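Maleate cis-trans isomerase (Pseudomonas putida, PDB 4FQ5) probably catalyses the cis-trans isomerization of the C2-C3 double bond of maleate to give fumarate, working as a homodimer. Local coordinates at residues Ala94-Met99 and Ala131-Ile136. The protein carries 1 engineered substitution. Sequence-based numbering, arbitrary orientation.
Sequences ARVDVM and AATPII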
ATOM      1  N   ALA A  94       9.209  -8.287  23.786  1.00 26.94           N
ATOM      2  CA  ALA A  94       8.952  -7.205  22.842  1.00 27.15           C
ATOM      3  C   ALA A  94       7.663  -6.423  23.133  1.00 27.65           C
ATOM      4  O   ALA A  94       7.343  -5.482  22.404  1.00 27.81           O
ATOM      5  CB  ALA A  94       8.913  -7.762  21.419  1.00 26.52           C
ATOM      6  N   ARG A  95       6.932  -6.810  24.184  1.00 28.24           N
ATOM      7  CA  ARG A  95       5.659  -6.157  24.579  1.00 29.19           C
ATOM      8  C   ARG A  95       4.666  -6.057  23.414  1.00 28.70           C
ATOM      9  O   ARG A  95       4.094  -5.013  23.107  1.00 27.98           O
ATOM     10  CB  ARG A  95       5.894  -4.802  25.262  1.00 31.03           C
ATOM     11  CG  ARG A  95       6.654  -4.918  26.580  1.00 33.45           C
ATOM     12  CD  ARG A  95       6.752  -3.577  27.299  1.00 35.59           C
ATOM     13  NE  ARG A  95       5.446  -3.119  27.767  1.00 38.88           N
ATOM     14  CZ  ARG A  95       4.839  -3.566  28.868  1.00 40.30           C
ATOM     15  NH1 ARG A  95       5.415  -4.490  29.635  1.00 39.91           N
ATOM     16  NH2 ARG A  95       3.648  -3.087  29.198  1.00 40.60           N
ATOM     17  N   VAL A  96       4.503  -7.196  22.767  1.00 28.65           N
ATOM     18  CA  VAL A  96       3.570  -7.405  21.684  1.00 28.39           C
ATOM     19  C   VAL A  96       2.142  -7.167  22.220  1.00 28.32           C
ATOM     20  O   VAL A  96       1.864  -7.462  23.384  1.00 27.71           O
ATOM     21  CB  VAL A  96       3.860  -8.830  21.156  1.00 29.04           C
ATOM     22  CG1 VAL A  96       2.687  -9.782  21.296  1.00 29.22           C
ATOM     23  CG2 VAL A  96       4.507  -8.791  19.780  1.00 28.33           C
ATOM     24  N   ASP A  97       1.263  -6.579  21.403  1.00 28.04           N
ATOM     25  CA  ASP A  97      -0.102  -6.233  21.844  1.00 28.69           C
ATOM     26  C   ASP A  97      -1.088  -7.407  21.784  1.00 28.15           C
ATOM     27  O   ASP A  97      -2.121  -7.402  22.464  1.00 28.40           O
ATOM     28  CB  ASP A  97      -0.651  -5.041  21.046  1.00 29.54           C
ATOM     29  CG  ASP A  97       0.191  -3.787  21.213  1.00 30.83           C
ATOM     30  OD1 ASP A  97       0.410  -3.369  22.368  1.00 31.83           O
ATOM     31  OD2 ASP A  97       0.637  -3.218  20.190  1.00 31.38           O
ATOM     32  N   VAL A  98      -0.777  -8.387  20.940  1.00 27.77           N
ATOM     33  CA  VAL A  98      -1.526  -9.642  20.837  1.00 27.16           C
ATOM     34  C   VAL A  98      -0.541 -10.702  20.445  1.00 26.35           C
ATOM     35  O   VAL A  98       0.437 -10.409  19.753  1.00 25.82           O
ATOM     36  CB  VAL A  98      -2.574  -9.683  19.697  1.00 28.04           C
ATOM     37  CG1 VAL A  98      -3.979  -9.560  20.242  1.00 30.04           C
ATOM     38  CG2 VAL A  98      -2.260  -8.696  18.575  1.00 28.35           C
ATOM     39  N   MET A  99      -0.842 -11.938  20.825  1.00 25.60           N
ATOM     40  CA  MET A  99       0.020 -13.064  20.527  1.00 26.34           C
ATOM     41  C   MET A  99      -0.818 -14.234  20.035  1.00 26.67           C
ATOM     42  O   MET A  99      -1.744 -14.676  20.720  1.00 27.10           O
ATOM     43  CB  MET A  99       0.809 -13.456  21.779  1.00 26.91           C
ATOM     44  CG  MET A  99       2.003 -14.347  21.492  1.00 26.69           C
ATOM     45  SD  MET A  99       2.898 -14.765  22.997  1.00 28.03           S
ATOM     46  CE  MET A  99       3.265 -13.125  23.625  1.00 26.78           C
ATOM     47  N   ALA A 131       4.439  -8.408  31.083  1.00 35.40           N
ATOM     48  CA  ALA A 131       3.784  -7.900  29.880  1.00 34.79           C
ATOM     49  C   ALA A 131       2.572  -8.753  29.502  1.00 34.12           C
ATOM     50  O   ALA A 131       2.573  -9.405  28.456  1.00 33.89           O
ATOM     51  CB  ALA A 131       4.785  -7.830  28.733  1.00 33.63           C
ATOM     52  N   ALA A 132       1.555  -8.759  30.364  1.00 34.00           N
ATOM     53  CA  ALA A 132       0.330  -9.521  30.118  1.00 34.57           C
ATOM     54  C   ALA A 132      -0.239  -9.180  28.740  1.00 33.93           C
ATOM     55  O   ALA A 132      -0.433  -8.010  28.416  1.00 35.09           O
ATOM     56  CB  ALA A 132      -0.701  -9.251  31.208  1.00 35.29           C
ATOM     57  N   THR A 133      -0.490 -10.210  27.938  1.00 33.47           N
ATOM     58  CA  THR A 133      -0.902 -10.043  26.547  1.00 32.96           C
ATOM     59  C   THR A 133      -2.107 -10.926  26.264  1.00 31.86           C
ATOM     60  O   THR A 133      -2.129 -12.076  26.703  1.00 31.52           O
ATOM     61  CB  THR A 133       0.219 -10.497  25.596  1.00 32.65           C
ATOM     62  OG1 THR A 133       1.475 -10.018  26.077  1.00 34.20           O
ATOM     63  CG2 THR A 133      -0.019  -9.978  24.197  1.00 32.15           C
ATOM     64  N   PRO A 134      -3.101 -10.409  25.514  1.00 30.98           N
ATOM     65  CA  PRO A 134      -4.136 -11.339  25.045  1.00 30.56           C
ATOM     66  C   PRO A 134      -3.527 -12.418  24.153  1.00 29.26           C
ATOM     67  O   PRO A 134      -2.714 -12.124  23.264  1.00 28.08           O
ATOM     68  CB  PRO A 134      -5.119 -10.449  24.266  1.00 30.94           C
ATOM     69  CG  PRO A 134      -4.469  -9.107  24.156  1.00 31.31           C
ATOM     70  CD  PRO A 134      -3.444  -9.002  25.241  1.00 31.65           C
ATOM     71  N   ILE A 135      -3.906 -13.661  24.428  1.00 28.61           N
ATOM     72  CA  ILE A 135      -3.372 -14.827  23.745  1.00 28.14           C
ATOM     73  C   ILE A 135      -4.478 -15.422  22.887  1.00 27.92           C
ATOM     74  O   ILE A 135      -5.606 -15.592  23.353  1.00 29.22           O
ATOM     75  CB  ILE A 135      -2.878 -15.897  24.752  1.00 28.71           C
ATOM     76  CG1 ILE A 135      -1.883 -15.294  25.767  1.00 29.37           C
ATOM     77  CG2 ILE A 135      -2.304 -17.112  24.028  1.00 28.11           C
ATOM     78  CD1 ILE A 135      -0.503 -14.966  25.223  1.00 28.41           C
ATOM     79  N   ILE A 136      -4.158 -15.698  21.629  1.00 27.49           N
ATOM     80  CA  ILE A 136      -5.076 -16.378  20.720  1.00 27.74           C
ATOM     81  C   ILE A 136      -4.372 -17.647  20.255  1.00 27.42           C
ATOM     82  O   ILE A 136      -3.174 -17.627  19.983  1.00 27.76           O
ATOM     83  CB  ILE A 136      -5.480 -15.481  19.510  1.00 27.89           C
ATOM     84  CG1 ILE A 136      -6.544 -14.455  19.920  1.00 28.40           C
ATOM     85  CG2 ILE A 136      -6.119 -16.300  18.395  1.00 27.12           C
ATOM     86  CD1 ILE A 136      -6.014 -13.188  20.549  1.00 29.66           C
TER
HETATM   87  O   HOH W   1       3.538  -8.835  25.292  1.00 26.98           O
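Met99 is gripped at both backbone polar atoms by the neighbouring strand: its N donates to Pro134 O at 3.1 Å, and its O accepts a nearly straight bond (170° at the hydrogen) from Ile136 N at 2.8 Å. Ile135 CA also turns its hydrogen toward Met99 O, 3.4 Å away. Just before the strands, water 1 bridges Val96 O and Thr133 OG1, the second distance being unusually short, while Thr133 OG1 itself donates to Ala131 O at 2.7 Å. The pairing of Met99 with Ile135 illustrates how a parallel sheet grows at its margin: strand 98-101 lies between 27-35 and 135-137, the latter outermost within this chain, and helix 114-128 belongs to the right-handed beta-alpha-beta crossover that links the pair. With CG2 anti to the backbone N, Thr133 presses this methyl against Val96 O (3.2 Å) and the following peptide. A serine here would probably open a gap against Val96 O and the Asp97 to Val98 backbone, where the methyl had packed. On the face away from Met99 and Ile135, where helix 244-255 packs on Pro134 and Ile136, Pro134 CG meets Val98 CG1 at 4.0 Å, the two side chains crossing at about a right angle. Met99 and Ile135 lie side by side, CB to CD1 4.0 Å, both against helix 114-128. Farthest from the strands, Arg95 NH1 passes Ala131 CB obliquely and bonds to Asp130 O.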